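Local coordinates for transketolase (Campylobacter jejuni, PDB 3L84), which belongs to the transketolase family, as a homodimer whose chain combines two thiamine diphosphate-type alpha/beta domains with a third, C-terminal alpha/beta domain, at residues A[60-65]-A[111-116]; A[150-155]-A[177-182]; A[22-27]-A[91-96]; A[392-397]-A[409-414]. All blocks are in the same frame, centred on the assembly; numbering follows the deposited sequence.

How the interactions relate
Interactions 1, 2 and 3 lie within the thiamine diphosphate-binding family region, whereas interaction 4 belongs to the pyrimidine-binding region. Interactions 1 and 2 both reach one parallel sheet, in which strands 60-63 and 146-151 are neighbours; their centres are about 12 Å apart and they meet where S64 OG lies 2.7 Å from D154 OD1, a probable hydrogen bond. Interaction 3 is centred about 19 Å from interaction 1, and both reach the second subunit. Interaction 4 approaches interaction 1 to about 5 Å between nearest atoms but does not touch it, and its centre is about 34 Å from that of interaction 3. Interaction 2 carries the sequence elements that probably mark the cofactor site.

Interaction 1: residues A[60-65]-A[111-116]; sequences RLVFSG and IATGPL
T113 hooks onto the end of strand 60-63 through its hydroxyl, OG1 donating a 2.8 Å hydrogen bond to F63 O. With chi1 at 63°, OG1 sits between the backbone N and the carbonyl carbon of T113. The bond meets the F63 carbonyl almost head-on, the C=O...donor angle being 172°. The same rotamer leaves CG2 beside the backbone N, where it packs 4.2 Å from V62 CG1. That valine methyl is anti to its own backbone N (chi1 179°) and also meets I111 CG2 at 4.2 Å, forming a small aliphatic cluster of three methyl groups. F63 contributes its carbonyl to the contact while its ring turns away, toward A68 and L149. Beyond the strand the joining becomes water-mediated: a single water donates to S64 O at 2.6 Å and to P115 O at 2.7 Å, and accepts a weak bond from G114 N. One water thus bridges the carbonyls of S64 and P115, while S64 OG turns to D154 instead. Strand 60-63 is the outermost strand of its sheet within the chain, backbone-bonded to 146-151. Helix 118-137 packs against V62, I111 and T113 through F126 and N122, helix 418-431 presents M431 to I111, and Y420 of the second subunit bonds to L116 O.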
loop_
_atom_site.group_PDB
_atom_site.type_symbol
_atom_site.label_atom_id
_atom_site.label_comp_id
_atom_site.label_asym_id
_atom_site.label_seq_id
_atom_site.Cartn_x
_atom_site.Cartn_y
_atom_site.Cartn_z
ATOM N N ARG A 60 17.829 15.779 -14.144
ATOM C CA ARG A 60 16.620 14.951 -14.178
ATOM C C ARG A 60 15.455 15.821 -13.672
ATOM O O ARG A 60 15.476 16.274 -12.537
ATOM C CB ARG A 60 16.737 13.671 -13.323
ATOM C CG ARG A 60 17.977 12.755 -13.512
ATOM C CD ARG A 60 18.035 12.237 -14.894
ATOM N NE ARG A 60 18.865 11.023 -15.077
ATOM C CZ ARG A 60 20.191 10.998 -15.248
ATOM N NH1 ARG A 60 20.908 12.112 -15.170
ATOM N NH2 ARG A 60 20.828 9.861 -15.543
ATOM N N LEU A 61 14.420 16.006 -14.486
ATOM C CA LEU A 61 13.232 16.752 -14.160
ATOM C C LEU A 61 12.105 15.770 -13.921
ATOM O O LEU A 61 11.859 14.912 -14.761
ATOM C CB LEU A 61 12.873 17.677 -15.307
ATOM C CG LEU A 61 11.589 18.492 -15.223
ATOM C CD1 LEU A 61 11.650 19.402 -14.033
ATOM C CD2 LEU A 61 11.362 19.246 -16.560
ATOM N N VAL A 62 11.440 15.870 -12.781
ATOM C CA VAL A 62 10.301 15.014 -12.427
ATOM C C VAL A 62 9.069 15.858 -12.073
ATOM O O VAL A 62 9.112 16.658 -11.129
ATOM C CB VAL A 62 10.606 14.126 -11.229
ATOM C CG1 VAL A 62 9.381 13.239 -10.846
ATOM C CG2 VAL A 62 11.850 13.234 -11.478
ATOM N N PHE A 63 7.974 15.656 -12.782
ATOM C CA PHE A 63 6.658 16.221 -12.419
ATOM C C PHE A 63 5.962 15.211 -11.518
ATOM O O PHE A 63 5.369 14.276 -12.026
ATOM C CB PHE A 63 5.789 16.453 -13.660
ATOM C CG PHE A 63 6.053 17.721 -14.410
ATOM C CD1 PHE A 63 7.312 18.069 -14.837
ATOM C CD2 PHE A 63 4.981 18.536 -14.805
ATOM C CE1 PHE A 63 7.527 19.283 -15.564
ATOM C CE2 PHE A 63 5.192 19.696 -15.531
ATOM C CZ PHE A 63 6.468 20.059 -15.901
ATOM N N SER A 64 5.988 15.365 -10.203
ATOM C CA SER A 64 5.326 14.406 -9.344
ATOM C C SER A 64 3.813 14.432 -9.514
ATOM O O SER A 64 3.163 13.395 -9.462
ATOM C CB SER A 64 5.734 14.627 -7.888
ATOM O OG SER A 64 5.234 13.555 -7.085
ATOM N N GLY A 65 3.278 15.617 -9.756
ATOM C CA GLY A 65 1.878 15.766 -10.083
ATOM C C GLY A 65 1.741 15.495 -11.567
ATOM O O GLY A 65 1.766 16.427 -12.383
ATOM N N ILE A 111 10.235 9.456 -15.808
ATOM C CA ILE A 111 9.622 8.377 -15.034
ATOM C C ILE A 111 8.134 8.578 -15.103
ATOM O O ILE A 111 7.668 9.708 -15.226
ATOM C CB ILE A 111 10.203 8.354 -13.595
ATOM C CG1 ILE A 111 9.801 7.083 -12.828
ATOM C CG2 ILE A 111 9.769 9.568 -12.797
ATOM C CD1 ILE A 111 10.814 6.685 -11.762
ATOM N N ALA A 112 7.366 7.500 -15.123
ATOM C CA ALA A 112 5.933 7.600 -15.124
ATOM C C ALA A 112 5.447 8.106 -13.806
ATOM O O ALA A 112 5.904 7.623 -12.767
ATOM C CB ALA A 112 5.282 6.213 -15.439
ATOM N N THR A 113 4.560 9.086 -13.816
ATOM C CA THR A 113 3.990 9.618 -12.575
ATOM C C THR A 113 2.504 9.793 -12.738
ATOM O O THR A 113 1.968 9.789 -13.814
ATOM C CB THR A 113 4.632 10.967 -12.145
ATOM O OG1 THR A 113 4.372 11.946 -13.139
ATOM C CG2 THR A 113 6.166 10.820 -11.885
ATOM N N GLY A 114 1.836 10.036 -11.647
ATOM C CA GLY A 114 0.369 10.084 -11.662
ATOM C C GLY A 114 -0.130 9.864 -10.250
ATOM O O GLY A 114 -0.621 10.789 -9.623
ATOM N N PRO A 115 0.042 8.658 -9.712
ATOM C CA PRO A 115 -0.334 8.392 -8.312
ATOM C C PRO A 115 0.492 9.327 -7.422
ATOM O O PRO A 115 1.721 9.382 -7.541
ATOM C CB PRO A 115 0.027 6.913 -8.129
ATOM C CG PRO A 115 0.025 6.386 -9.582
ATOM C CD PRO A 115 0.643 7.478 -10.357
ATOM N N LEU A 116 -0.178 10.103 -6.588
ATOM C CA LEU A 116 0.462 11.188 -5.883
ATOM C C LEU A 116 1.498 10.683 -4.883
ATOM O O LEU A 116 1.403 9.576 -4.304
ATOM C CB LEU A 116 -0.605 12.073 -5.214
ATOM C CG LEU A 116 -1.494 12.854 -6.206
ATOM C CD1 LEU A 116 -2.817 13.326 -5.588
ATOM C CD2 LEU A 116 -0.704 14.037 -6.761
HETATM O O HOH W 1 3.558 10.842 -8.874
#

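Interaction 2: residues A[150-155]-A[177-182]; sequences CGDGDL and LIYDSN
Y179 and D152 meet with their flat groups nearly perpendicular, the ring and carboxylate planes standing 89° apart. Y179 OH donates to D152 OD1 over a short 2.5 Å, arriving on the syn side of the carboxylate and 29° out of its plane. The carboxylate thereby sits at the rim of the ring, while the two faces are taken by aliphatic carbons: L155 CD1 lies over one face, 3.8 Å from the ring centroid in a CH-pi contact, and S181 CB covers the opposite one. Y179 CG is anti to its backbone N (chi1 164°); the ring edge beyond it runs by the backbone of G151. The backbones of strands 146-151 and 175-181 pair in parallel: C150 N donates to I178 O, and D180 N to C150 O, the latter at 2.8 Å. G151, D152 and G153 form the GDG that, with an asparagine some thirty residues on, marks the thiamine diphosphate-binding motif; D152 and N182 fit those positions, which in relatives bind the cofactor's metal ion. G151 is the N-cap of helix 152-156, and its N donates to the anti lone pair of D154 OD2 at 2.9 Å. D152 OD2 approaches N182 OD1, itself an acceptor from I184 N, to 3.6 Å, and accepts a 2.9 Å bond from a water that also contacts S181 OG. Near the CB end of the tyrosine, C150 SG packs 3.7 Å from L177 CD1, and F202 of helix 198-204 touches both L155 and L177.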
loop_
_atom_site.group_PDB
_atom_site.type_symbol
_atom_site.label_atom_id
_atom_site.label_comp_id
_atom_site.label_asym_id
_atom_site.label_seq_id
_atom_site.Cartn_x
_atom_site.Cartn_y
_atom_site.Cartn_z
ATOM N N CYS A 150 6.183 19.446 -7.286
ATOM C CA CYS A 150 5.153 18.725 -6.528
ATOM C C CYS A 150 4.083 19.674 -6.032
ATOM O O CYS A 150 4.241 20.879 -6.115
ATOM C CB CYS A 150 5.798 17.924 -5.378
ATOM S SG CYS A 150 6.295 18.947 -3.976
ATOM N N GLY A 151 3.004 19.097 -5.536
ATOM C CA GLY A 151 1.890 19.836 -5.006
ATOM C C GLY A 151 1.434 19.332 -3.667
ATOM O O GLY A 151 2.047 18.430 -3.066
ATOM N N ASP A 152 0.338 19.908 -3.180
ATOM C CA ASP A 152 -0.232 19.486 -1.887
ATOM C C ASP A 152 -0.511 18.006 -1.762
ATOM O O ASP A 152 -0.237 17.396 -0.725
ATOM C CB ASP A 152 -1.516 20.258 -1.595
ATOM C CG ASP A 152 -1.230 21.680 -1.307
ATOM O OD1 ASP A 152 -0.567 21.900 -0.268
ATOM O OD2 ASP A 152 -1.590 22.570 -2.103
ATOM N N GLY A 153 -1.092 17.393 -2.776
ATOM C CA GLY A 153 -1.378 15.988 -2.724
ATOM C C GLY A 153 -0.136 15.154 -2.507
ATOM O O GLY A 153 -0.146 14.126 -1.787
ATOM N N ASP A 154 0.956 15.536 -3.160
ATOM C CA ASP A 154 2.183 14.795 -3.021
ATOM C C ASP A 154 2.687 14.869 -1.587
ATOM O O ASP A 154 3.153 13.868 -1.035
ATOM C CB ASP A 154 3.266 15.327 -3.972
ATOM C CG ASP A 154 2.885 15.208 -5.432
ATOM O OD1 ASP A 154 2.779 14.077 -5.963
ATOM O OD2 ASP A 154 2.636 16.289 -6.067
ATOM N N LEU A 155 2.650 16.051 -0.985
ATOM C CA LEU A 155 3.219 16.261 0.338
ATOM C C LEU A 155 2.373 15.728 1.479
ATOM O O LEU A 155 2.878 15.518 2.570
ATOM C CB LEU A 155 3.614 17.727 0.533
ATOM C CG LEU A 155 4.736 18.146 -0.445
ATOM C CD1 LEU A 155 5.251 19.507 -0.048
ATOM C CD2 LEU A 155 5.912 17.167 -0.563
ATOM N N LEU A 177 13.466 20.414 -4.680
ATOM C CA LEU A 177 12.048 20.130 -4.662
ATOM C C LEU A 177 11.304 21.455 -4.683
ATOM O O LEU A 177 11.515 22.312 -3.825
ATOM C CB LEU A 177 11.706 19.338 -3.401
ATOM C CG LEU A 177 10.281 18.876 -3.221
ATOM C CD1 LEU A 177 9.818 17.995 -4.350
ATOM C CD2 LEU A 177 10.139 18.125 -1.868
ATOM N N ILE A 178 10.458 21.657 -5.662
ATOM C CA ILE A 178 9.688 22.873 -5.828
ATOM C C ILE A 178 8.232 22.521 -5.543
ATOM O O ILE A 178 7.609 21.745 -6.282
ATOM C CB ILE A 178 9.846 23.461 -7.236
ATOM C CG1 ILE A 178 11.306 23.696 -7.517
ATOM C CG2 ILE A 178 8.988 24.724 -7.374
ATOM C CD1 ILE A 178 11.625 24.032 -8.977
ATOM N N TYR A 179 7.705 23.072 -4.455
ATOM C CA TYR A 179 6.331 22.831 -3.980
ATOM C C TYR A 179 5.403 23.948 -4.427
ATOM O O TYR A 179 5.597 25.118 -4.073
ATOM C CB TYR A 179 6.359 22.649 -2.466
ATOM C CG TYR A 179 5.055 22.758 -1.704
ATOM C CD1 TYR A 179 3.876 22.217 -2.179
ATOM C CD2 TYR A 179 5.029 23.409 -0.491
ATOM C CE1 TYR A 179 2.694 22.316 -1.465
ATOM C CE2 TYR A 179 3.861 23.526 0.235
ATOM C CZ TYR A 179 2.699 22.986 -0.253
ATOM O OH TYR A 179 1.532 23.094 0.497
ATOM N N ASP A 180 4.419 23.578 -5.235
ATOM C CA ASP A 180 3.405 24.492 -5.726
ATOM C C ASP A 180 2.362 24.672 -4.643
ATOM O O ASP A 180 1.422 23.872 -4.492
ATOM C CB ASP A 180 2.757 23.890 -6.988
ATOM C CG ASP A 180 1.704 24.790 -7.568
ATOM O OD1 ASP A 180 1.696 25.962 -7.127
ATOM O OD2 ASP A 180 0.902 24.329 -8.404
ATOM N N SER A 181 2.538 25.724 -3.864
ATOM C CA SER A 181 1.646 26.017 -2.750
ATOM C C SER A 181 0.551 26.970 -3.225
ATOM O O SER A 181 0.727 28.186 -3.223
ATOM C CB SER A 181 2.444 26.620 -1.610
ATOM O OG SER A 181 1.598 26.878 -0.519
ATOM N N ASN A 182 -0.564 26.399 -3.680
ATOM C CA ASN A 182 -1.671 27.162 -4.266
ATOM C C ASN A 182 -2.958 27.182 -3.437
ATOM O O ASN A 182 -3.965 27.736 -3.880
ATOM C CB ASN A 182 -1.921 26.720 -5.714
ATOM C CG ASN A 182 -2.414 25.315 -5.839
ATOM O OD1 ASN A 182 -2.763 24.664 -4.840
ATOM N ND2 ASN A 182 -2.430 24.790 -7.093
HETATM O O HOH W 2 -0.524 22.085 -5.094
HETATM O O HOH W 3 -0.987 25.062 -0.739
#

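Interaction 3: residues A[22-27]-A[91-96]; sequences QKANSG and FRQLHS
R92 NH1 is gripped by S26 OG, to which it donates a 3.0 Å hydrogen bond, and by D449 of the second subunit, which forms a salt bridge with it. The serine oxygen lies 20° out of the guanidinium plane, and the N-H...O angle is 150°. S26 OG, anti to its backbone N (chi1 178°), faces the outstretched arginine, whose chain is extended from CG to NE. Along that chain CD passes 3.3 Å from S26 O, and farther on G27 CA lies over one face of the guanidinium, 3.4 Å above its plane and offset toward the rim. The lack of a side chain at G27 lets its backbone come this close. Helix 3-24 ends here in a Schellman motif, with N25 at positive phi, so the chain turns abruptly and brings S26 and G27 alongside the loop between helices 85-88 and 118-137. On the loop side R92 CG lies over the centre of the F91 ring, 3.8 Å above its plane. A24 CB, from the last turn of the helix, packs 4.0 Å from F91 CD2 and 3.4 Å from F91 O. The ring also packs on S69, A70 and Y73 of helix 69-79 and on M20 and V21 of helix 3-24. R92 NH2 bonds to G100 O, giving the guanidinium a further hold within its own loop.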
loop_
_atom_site.group_PDB
_atom_site.type_symbol
_atom_site.label_atom_id
_atom_site.label_comp_id
_atom_site.label_asym_id
_atom_site.label_seq_id
_atom_site.Cartn_x
_atom_site.Cartn_y
_atom_site.Cartn_z
ATOM N N GLN A 22 -8.458 21.827 -23.639
ATOM C CA GLN A 22 -9.742 22.211 -24.189
ATOM C C GLN A 22 -10.100 21.337 -25.399
ATOM O O GLN A 22 -11.235 20.867 -25.506
ATOM C CB GLN A 22 -9.740 23.683 -24.564
ATOM C CG GLN A 22 -11.097 24.285 -24.765
ATOM C CD GLN A 22 -11.908 24.273 -23.496
ATOM O OE1 GLN A 22 -11.386 24.572 -22.418
ATOM N NE2 GLN A 22 -13.201 23.928 -23.603
ATOM N N LYS A 23 -9.120 21.057 -26.257
ATOM C CA LYS A 23 -9.353 20.226 -27.437
ATOM C C LYS A 23 -9.716 18.810 -27.017
ATOM O O LYS A 23 -10.592 18.178 -27.625
ATOM C CB LYS A 23 -8.139 20.256 -28.372
ATOM C CG LYS A 23 -8.362 19.501 -29.697
ATOM C CD LYS A 23 -7.181 19.764 -30.649
ATOM C CE LYS A 23 -7.382 19.094 -32.010
ATOM N NZ LYS A 23 -7.454 17.594 -31.961
ATOM N N ALA A 24 -9.044 18.292 -25.983
ATOM C CA ALA A 24 -9.370 16.963 -25.464
ATOM C C ALA A 24 -10.703 16.944 -24.709
ATOM O O ALA A 24 -11.253 15.867 -24.447
ATOM C CB ALA A 24 -8.250 16.471 -24.526
ATOM N N ASN A 25 -11.201 18.119 -24.309
ATOM C CA ASN A 25 -12.306 18.190 -23.351
ATOM C C ASN A 25 -12.060 17.345 -22.100
ATOM O O ASN A 25 -12.972 16.700 -21.573
ATOM C CB ASN A 25 -13.652 17.831 -23.997
ATOM C CG ASN A 25 -14.839 18.357 -23.191
ATOM O OD1 ASN A 25 -14.716 19.317 -22.425
ATOM N ND2 ASN A 25 -15.982 17.711 -23.349
ATOM N N SER A 26 -10.816 17.326 -21.646
ATOM C CA SER A 26 -10.407 16.456 -20.551
ATOM C C SER A 26 -9.026 16.891 -20.096
ATOM O O SER A 26 -8.204 17.248 -20.929
ATOM C CB SER A 26 -10.312 15.000 -21.031
ATOM O OG SER A 26 -9.864 14.170 -19.950
ATOM N N GLY A 27 -8.792 16.874 -18.786
ATOM C CA GLY A 27 -7.490 17.130 -18.254
ATOM C C GLY A 27 -7.447 18.250 -17.264
ATOM O O GLY A 27 -8.472 18.713 -16.794
ATOM N N PHE A 91 -3.608 15.135 -27.309
ATOM C CA PHE A 91 -3.596 14.941 -25.886
ATOM C C PHE A 91 -4.788 14.098 -25.423
ATOM O O PHE A 91 -5.925 14.329 -25.800
ATOM C CB PHE A 91 -3.617 16.321 -25.229
ATOM C CG PHE A 91 -3.580 16.342 -23.718
ATOM C CD1 PHE A 91 -2.498 15.816 -23.006
ATOM C CD2 PHE A 91 -4.593 16.948 -22.981
ATOM C CE1 PHE A 91 -2.428 15.932 -21.625
ATOM C CE2 PHE A 91 -4.518 17.066 -21.609
ATOM C CZ PHE A 91 -3.436 16.564 -20.938
ATOM N N ARG A 92 -4.473 13.111 -24.625
ATOM C CA ARG A 92 -5.465 12.251 -23.976
ATOM C C ARG A 92 -6.282 11.371 -24.928
ATOM O O ARG A 92 -7.266 10.775 -24.525
ATOM C CB ARG A 92 -6.368 13.031 -23.011
ATOM C CG ARG A 92 -5.684 13.373 -21.690
ATOM C CD ARG A 92 -6.486 14.378 -20.797
ATOM N NE ARG A 92 -5.864 14.333 -19.496
ATOM C CZ ARG A 92 -6.275 13.657 -18.429
ATOM N NH1 ARG A 92 -7.484 13.152 -18.363
ATOM N NH2 ARG A 92 -5.451 13.496 -17.400
ATOM N N GLN A 93 -5.839 11.238 -26.158
ATOM C CA GLN A 93 -6.534 10.412 -27.154
ATOM C C GLN A 93 -5.864 9.042 -27.294
ATOM O O GLN A 93 -4.631 8.913 -27.177
ATOM C CB GLN A 93 -6.598 11.098 -28.503
ATOM C CG GLN A 93 -7.286 12.461 -28.464
ATOM C CD GLN A 93 -8.531 12.460 -27.611
ATOM O OE1 GLN A 93 -8.594 13.126 -26.544
ATOM N NE2 GLN A 93 -9.496 11.646 -27.984
ATOM N N LEU A 94 -6.678 8.036 -27.611
ATOM C CA LEU A 94 -6.185 6.680 -27.686
ATOM C C LEU A 94 -4.985 6.575 -28.601
ATOM O O LEU A 94 -5.011 7.027 -29.745
ATOM C CB LEU A 94 -7.275 5.742 -28.165
ATOM C CG LEU A 94 -6.966 4.263 -28.130
ATOM C CD1 LEU A 94 -6.936 3.824 -26.652
ATOM C CD2 LEU A 94 -8.016 3.466 -28.919
ATOM N N HIS A 95 -3.924 5.979 -28.053
ATOM C CA HIS A 95 -2.671 5.666 -28.720
ATOM C C HIS A 95 -1.808 6.857 -29.074
ATOM O O HIS A 95 -0.826 6.717 -29.818
ATOM C CB HIS A 95 -2.881 4.720 -29.904
ATOM C CG HIS A 95 -3.584 3.432 -29.530
ATOM N ND1 HIS A 95 -4.573 2.869 -30.309
ATOM C CD2 HIS A 95 -3.494 2.653 -28.420
ATOM C CE1 HIS A 95 -5.022 1.770 -29.727
ATOM N NE2 HIS A 95 -4.403 1.624 -28.567
ATOM N N SER A 96 -2.091 8.009 -28.501
ATOM C CA SER A 96 -1.237 9.184 -28.742
ATOM C C SER A 96 0.054 9.128 -27.932
ATOM O O SER A 96 0.157 8.362 -26.978
ATOM C CB SER A 96 -1.959 10.482 -28.449
ATOM O OG SER A 96 -1.905 10.812 -27.080
#

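Interaction 4: residues A[392-397]-A[409-414]; sequences HAMAAI and PFSATF
M394, a selenomethionine, makes the close part of this contact with strand 409-414. Its methyl CE reaches A412 O at 3.3 Å, and SE lies 3.7 Å from the same oxygen. CG, anti to the backbone N (chi1 169°), lies 3.8 Å from S411 OG, and a bend at chi3 (69°) lays CE against the A412 backbone. Away from A412 the packing is looser: T413 CB is 4.4 Å from M394 CE, and A395 contributes little, its CA 3.9 Å from S411 OG. Neither side opens to solvent, for every touching residue is buried. The axes of the two short segments approach to 8.4 Å and run nearly antiparallel, at 167°, as expected of a helix leading into a strand within a beta-alpha-beta crossover; helix 391-404 here links the parallel strands 384-386 and 408-414, which flank strand 358-362 in the sheet. L421 of helix 418-431 covers M394 and A395. The hydroxyl of S411, close to M394 CG and A395 CA, is hydrogen-bonded to H435 NE2 and N398 OD1. Helix and strand are therefore joined across these segments by van der Waals packing, while the polar group within it is satisfied by neighbours outside them.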
loop_
_atom_site.group_PDB
_atom_site.type_symbol
_atom_site.label_atom_id
_atom_site.label_comp_id
_atom_site.label_asym_id
_atom_site.label_seq_id
_atom_site.Cartn_x
_atom_site.Cartn_y
_atom_site.Cartn_z
ATOM N N HIS A 392 7.462 1.600 1.015
ATOM C CA HIS A 392 6.898 2.266 -0.162
ATOM C C HIS A 392 7.931 3.166 -0.821
ATOM O O HIS A 392 8.166 3.078 -2.029
ATOM C CB HIS A 392 5.650 3.006 0.239
ATOM C CG HIS A 392 4.703 3.379 -0.838
ATOM N ND1 HIS A 392 4.750 2.996 -2.158
ATOM C CD2 HIS A 392 3.571 4.110 -0.683
ATOM C CE1 HIS A 392 3.672 3.501 -2.778
ATOM N NE2 HIS A 392 2.978 4.192 -1.913
ATOM N N ALA A 393 8.567 4.040 -0.049
ATOM C CA ALA A 393 9.625 4.887 -0.599
ATOM C C ALA A 393 10.758 4.029 -1.155
ATOM O O ALA A 393 11.343 4.395 -2.168
ATOM C CB ALA A 393 10.132 5.875 0.457
HETATM N N MSE A 394 11.102 2.925 -0.503
HETATM C CA MSE A 394 12.150 2.056 -1.054
HETATM C C MSE A 394 11.853 1.665 -2.488
HETATM O O MSE A 394 12.704 1.775 -3.400
HETATM C CB MSE A 394 12.297 0.783 -0.206
HETATM C CG MSE A 394 13.161 -0.277 -0.843
HETATM SE SE MSE A 394 13.386 -1.848 0.278
HETATM C CE MSE A 394 11.538 -2.520 0.189
ATOM N N ALA A 395 10.643 1.172 -2.714
ATOM C CA ALA A 395 10.308 0.741 -4.080
ATOM C C ALA A 395 10.298 1.907 -5.074
ATOM O O ALA A 395 10.759 1.748 -6.202
ATOM C CB ALA A 395 8.954 0.005 -4.068
ATOM N N ALA A 396 9.765 3.060 -4.712
ATOM C CA ALA A 396 9.737 4.225 -5.595
ATOM C C ALA A 396 11.153 4.743 -5.857
ATOM O O ALA A 396 11.488 5.176 -6.971
ATOM C CB ALA A 396 8.815 5.325 -5.026
ATOM N N ILE A 397 12.005 4.709 -4.854
ATOM C CA ILE A 397 13.429 5.097 -5.027
ATOM C C ILE A 397 14.118 4.145 -5.986
ATOM O O ILE A 397 14.822 4.572 -6.908
ATOM C CB ILE A 397 14.158 5.105 -3.653
ATOM C CG1 ILE A 397 13.789 6.362 -2.879
ATOM C CG2 ILE A 397 15.691 4.942 -3.791
ATOM C CD1 ILE A 397 14.067 6.354 -1.385
ATOM N N PRO A 409 18.631 -2.570 -9.588
ATOM C CA PRO A 409 18.319 -2.523 -8.164
ATOM C C PRO A 409 17.399 -3.638 -7.702
ATOM O O PRO A 409 16.564 -4.148 -8.458
ATOM C CB PRO A 409 17.605 -1.196 -8.019
ATOM C CG PRO A 409 16.816 -1.114 -9.289
ATOM C CD PRO A 409 17.735 -1.689 -10.347
ATOM N N PHE A 410 17.526 -3.976 -6.419
ATOM C CA PHE A 410 16.548 -4.843 -5.757
ATOM C C PHE A 410 16.033 -4.216 -4.484
ATOM O O PHE A 410 16.731 -3.514 -3.769
ATOM C CB PHE A 410 17.096 -6.283 -5.478
ATOM C CG PHE A 410 18.162 -6.369 -4.416
ATOM C CD1 PHE A 410 17.818 -6.464 -3.060
ATOM C CD2 PHE A 410 19.494 -6.309 -4.761
ATOM C CE1 PHE A 410 18.819 -6.537 -2.091
ATOM C CE2 PHE A 410 20.488 -6.382 -3.792
ATOM C CZ PHE A 410 20.137 -6.497 -2.463
ATOM N N SER A 411 14.731 -4.445 -4.240
ATOM C CA SER A 411 13.982 -4.019 -3.048
ATOM C C SER A 411 13.562 -5.242 -2.281
ATOM O O SER A 411 13.022 -6.169 -2.893
ATOM C CB SER A 411 12.699 -3.266 -3.449
ATOM O OG SER A 411 13.001 -2.097 -4.206
ATOM N N ALA A 412 13.753 -5.279 -0.962
ATOM C CA ALA A 412 13.445 -6.455 -0.160
ATOM C C ALA A 412 12.614 -6.133 1.047
ATOM O O ALA A 412 12.861 -5.149 1.754
ATOM C CB ALA A 412 14.742 -7.195 0.246
ATOM N N THR A 413 11.660 -7.015 1.333
ATOM C CA THR A 413 10.904 -7.004 2.581
ATOM C C THR A 413 10.214 -8.357 2.745
ATOM O O THR A 413 10.369 -9.268 1.899
ATOM C CB THR A 413 9.882 -5.822 2.626
ATOM O OG1 THR A 413 9.239 -5.789 3.909
ATOM C CG2 THR A 413 8.819 -5.902 1.514
ATOM N N PHE A 414 9.489 -8.526 3.825
ATOM C CA PHE A 414 8.637 -9.702 3.946
ATOM C C PHE A 414 7.518 -9.620 2.933
ATOM O O PHE A 414 6.977 -8.530 2.625
ATOM C CB PHE A 414 7.962 -9.753 5.327
ATOM C CG PHE A 414 8.880 -10.022 6.513
ATOM C CD1 PHE A 414 10.020 -10.783 6.406
ATOM C CD2 PHE A 414 8.543 -9.517 7.779
ATOM C CE1 PHE A 414 10.831 -11.030 7.513
ATOM C CE2 PHE A 414 9.363 -9.789 8.876
ATOM C CZ PHE A 414 10.474 -10.547 8.738
#